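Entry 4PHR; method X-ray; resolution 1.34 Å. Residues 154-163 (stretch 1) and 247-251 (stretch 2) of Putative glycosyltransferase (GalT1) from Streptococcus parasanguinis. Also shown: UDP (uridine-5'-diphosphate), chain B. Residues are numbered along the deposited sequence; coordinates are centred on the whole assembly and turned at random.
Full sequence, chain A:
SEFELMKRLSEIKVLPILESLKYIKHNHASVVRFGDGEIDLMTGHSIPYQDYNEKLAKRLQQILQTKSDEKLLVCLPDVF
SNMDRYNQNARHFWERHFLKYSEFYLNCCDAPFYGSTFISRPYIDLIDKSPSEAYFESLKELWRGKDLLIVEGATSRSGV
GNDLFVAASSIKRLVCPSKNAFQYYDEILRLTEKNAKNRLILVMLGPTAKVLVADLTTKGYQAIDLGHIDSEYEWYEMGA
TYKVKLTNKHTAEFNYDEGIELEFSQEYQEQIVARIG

Stretch 1 154-163: ATSRSGVGND
Stretch 2 (247-251) TNKHT

Two irregular segments meet here, and the strongest polar contacts center on Lys 249 and His 250. Lys 249 NZ donates to Val 160 O at 2.9 Å. It also donates a weak hydrogen bond to Arg 157 O, with NZ to O at 3.3 Å. The third bond joins backbones: His 250 N donates to Thr 155 O at 2.9 Å, nearly straight at 168°. This bond sets the register, with Thr 155 CA and His 250 CA 5.1 Å apart.

The carbonyls that receive the lysine belong to a pair of overlapping type II turns. The first runs from Arg 157 to Val 160, closed by Val 160 N to Arg 157 O at 3.0 Å. The second runs from Gly 159 to Asn 162, closed by Asn 162 N to Gly 159 O at 3.3 Å. Arg 157 O thus accepts from both Val 160 N and Lys 249 NZ. Phi/psi values are 45/51 at Arg 157, -66/125 at Ser 158, 81/-4 at Gly 159, -76/124 at Val 160 and 81/8 at Gly 161. A CB on Gly 161 would be jammed against the carbonyl O of Val 160, so this backbone calls for glycine.

Residues 154-156 have helical angles without the regular bonds. Stretch 2 has no regular helix or strand; Lys 249 is extended at -166/176 and His 250 lies at -56/141.

Lys 249 points toward stretch 1 and has the largest covered area. Its chi angles are 59° (p), 172° (t), 89° (p) and 173° (t). Along the way, Lys 249 CB lies 3.5 Å from Thr 155 O, and Lys 249 CD lies 3.9 Å from Ser 156 O. Arg 157 CB packs 4.2 Å from Lys 249 CB. Arg 157 has chi1 m with chi2 and chi3 t; its NE makes a weak hydrogen bond to Ala 154 O at 3.4 Å.

Two waters extend the contact. Water 1 lies between two carbonyls, 2.8 Å from Ser 156 O and 3.0 Å from His 250 O, close enough to bridge the stretches. Water 2 donates to Val 160 O at 2.9 Å and accepts from Asn 248 ND2 at 3.2 Å.

His 250 (chi1 t, chi2 78°) starts toward stretch 1, but its ring leads away. Thr 155 (chi1 p) places OG1 3.4 Å from His 250 CB. UDP O2' lies over one ring face, 3.5 Å from His 250 CD2. Ser 156 (chi1 m) points away from stretch 2, and its OG hydrogen-bonds UDP O3' at 2.9 Å.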

# COMPACT_ATOMS: atom_id res chain seq x y z
N ALA A 154 -3.44 -8.25 -12.12
CA ALA A 154 -4.37 -9.29 -12.54
C ALA A 154 -4.71 -10.33 -11.47
O ALA A 154 -5.76 -10.96 -11.53
CB ALA A 154 -3.84 -9.98 -13.80
N THR A 155 -3.82 -10.53 -10.50
CA THR A 155 -4.08 -11.48 -9.41
C THR A 155 -4.59 -10.80 -8.13
O THR A 155 -5.00 -11.48 -7.19
CB THR A 155 -2.84 -12.34 -9.08
OG1 THR A 155 -1.76 -11.50 -8.64
CG2 THR A 155 -2.40 -13.14 -10.29
N SER A 156 -4.56 -9.47 -8.08
CA SER A 156 -4.90 -8.72 -6.87
C SER A 156 -6.36 -8.95 -6.45
O SER A 156 -6.65 -9.27 -5.29
CB SER A 156 -4.66 -7.22 -7.08
OG SER A 156 -3.30 -6.95 -7.38
N ARG A 157 -7.27 -8.77 -7.39
CA ARG A 157 -8.70 -9.02 -7.17
C ARG A 157 -9.20 -8.46 -5.84
O ARG A 157 -9.87 -9.14 -5.04
CB ARG A 157 -8.98 -10.51 -7.34
CG ARG A 157 -8.58 -10.95 -8.74
CD ARG A 157 -8.80 -12.40 -9.04
NE ARG A 157 -8.54 -12.62 -10.46
CZ ARG A 157 -9.38 -13.24 -11.28
NH1 ARG A 157 -10.53 -13.71 -10.83
NH2 ARG A 157 -9.05 -13.39 -12.56
N SER A 158 -8.89 -7.20 -5.62
CA SER A 158 -9.17 -6.56 -4.34
C SER A 158 -10.68 -6.46 -4.13
O SER A 158 -11.41 -5.92 -4.97
CB SER A 158 -8.53 -5.17 -4.27
OG SER A 158 -7.11 -5.24 -4.38
N GLY A 159 -11.14 -6.98 -3.01
CA GLY A 159 -12.55 -6.95 -2.68
C GLY A 159 -13.37 -8.04 -3.34
O GLY A 159 -14.55 -8.19 -3.07
N VAL A 160 -12.74 -8.83 -4.21
CA VAL A 160 -13.48 -9.85 -4.94
C VAL A 160 -13.78 -11.03 -4.03
O VAL A 160 -12.88 -11.62 -3.44
CB VAL A 160 -12.74 -10.30 -6.21
CG1 VAL A 160 -13.51 -11.42 -6.90
CG2 VAL A 160 -12.55 -9.12 -7.15
N GLY A 161 -15.05 -11.36 -3.90
CA GLY A 161 -15.47 -12.43 -3.01
C GLY A 161 -15.59 -12.03 -1.55
O GLY A 161 -15.78 -12.88 -0.69
N ASN A 162 -15.47 -10.74 -1.26
CA ASN A 162 -15.70 -10.24 0.10
C ASN A 162 -16.45 -8.91 0.05
O ASN A 162 -16.71 -8.39 -1.04
CB ASN A 162 -14.39 -10.15 0.91
CG ASN A 162 -13.40 -9.16 0.34
OD1 ASN A 162 -13.71 -7.98 0.21
ND2 ASN A 162 -12.19 -9.62 0.04
N ASP A 163 -16.78 -8.35 1.20
CA ASP A 163 -17.60 -7.13 1.24
C ASP A 163 -16.80 -5.84 1.48
O ASP A 163 -17.36 -4.81 1.85
CB ASP A 163 -18.73 -7.25 2.27
CG ASP A 163 -18.23 -7.35 3.70
OD1 ASP A 163 -17.01 -7.26 3.92
OD2 ASP A 163 -19.07 -7.49 4.62
N THR A 247 -6.65 -19.12 -1.90
CA THR A 247 -6.52 -20.00 -3.05
C THR A 247 -6.90 -19.29 -4.35
O THR A 247 -6.41 -19.65 -5.42
CB THR A 247 -7.37 -21.27 -2.87
OG1 THR A 247 -8.76 -20.93 -2.93
CG2 THR A 247 -7.07 -21.91 -1.52
N ASN A 248 -7.75 -18.28 -4.23
CA ASN A 248 -8.42 -17.73 -5.40
C ASN A 248 -7.83 -16.43 -5.92
O ASN A 248 -8.34 -15.85 -6.88
CB ASN A 248 -9.92 -17.56 -5.10
CG ASN A 248 -10.20 -16.62 -3.92
OD1 ASN A 248 -9.42 -16.56 -2.97
ND2 ASN A 248 -11.31 -15.90 -3.99
N LYS A 249 -6.75 -15.97 -5.30
CA LYS A 249 -6.15 -14.70 -5.67
C LYS A 249 -4.77 -14.61 -5.06
O LYS A 249 -4.36 -15.48 -4.30
CB LYS A 249 -7.02 -13.54 -5.18
CG LYS A 249 -7.23 -13.53 -3.68
CD LYS A 249 -7.92 -12.27 -3.19
CE LYS A 249 -9.42 -12.42 -3.20
NZ LYS A 249 -10.10 -11.26 -2.55
N HIS A 250 -4.06 -13.54 -5.39
CA HIS A 250 -2.78 -13.22 -4.76
C HIS A 250 -2.90 -13.12 -3.24
O HIS A 250 -3.88 -12.58 -2.73
CB HIS A 250 -2.30 -11.87 -5.31
CG HIS A 250 -1.11 -11.30 -4.61
ND1 HIS A 250 0.17 -11.76 -4.84
CD2 HIS A 250 -1.01 -10.32 -3.69
CE1 HIS A 250 1.01 -11.07 -4.09
NE2 HIS A 250 0.33 -10.19 -3.38
N THR A 251 -1.91 -13.62 -2.52
CA THR A 251 -1.84 -13.44 -1.07
C THR A 251 -0.56 -12.71 -0.67
O THR A 251 0.53 -13.10 -1.09
CB THR A 251 -1.84 -14.78 -0.31
OG1 THR A 251 -2.94 -15.59 -0.73
CG2 THR A 251 -1.97 -14.53 1.18
N1 UDP B . 1.28 -5.73 -7.56
C2 UDP B . 0.92 -5.85 -8.88
N3 UDP B . 1.86 -5.64 -9.87
C4 UDP B . 3.15 -5.32 -9.55
C5 UDP B . 3.52 -5.19 -8.21
C6 UDP B . 2.60 -5.55 -7.23
O2 UDP B . -0.23 -6.16 -9.19
O4 UDP B . 3.95 -5.11 -10.47
C1' UDP B . 0.25 -5.88 -6.53
C2' UDP B . 0.18 -7.14 -5.71
O2' UDP B . -0.49 -8.16 -6.42
C3' UDP B . -0.62 -6.66 -4.52
C4' UDP B . -0.16 -5.22 -4.36
O4' UDP B . 0.50 -4.86 -5.58
O3' UDP B . -2.00 -6.65 -4.83
C5' UDP B . 0.78 -5.05 -3.17
O5' UDP B . 1.23 -3.71 -3.13
PA UDP B . 2.27 -3.18 -2.02
O1A UDP B . 3.58 -3.84 -2.21
O2A UDP B . 2.27 -1.70 -2.12
O3A UDP B . 1.59 -3.72 -0.66
PB UDP B . 1.92 -3.49 0.92
O1B UDP B . 2.55 -4.76 1.39
O2B UDP B . 0.59 -3.28 1.53
O3B UDP B . 2.85 -2.33 1.06
O HOH W 1 -4.61 -9.81 -3.49
O HOH W 2 -12.43 -13.95 -1.77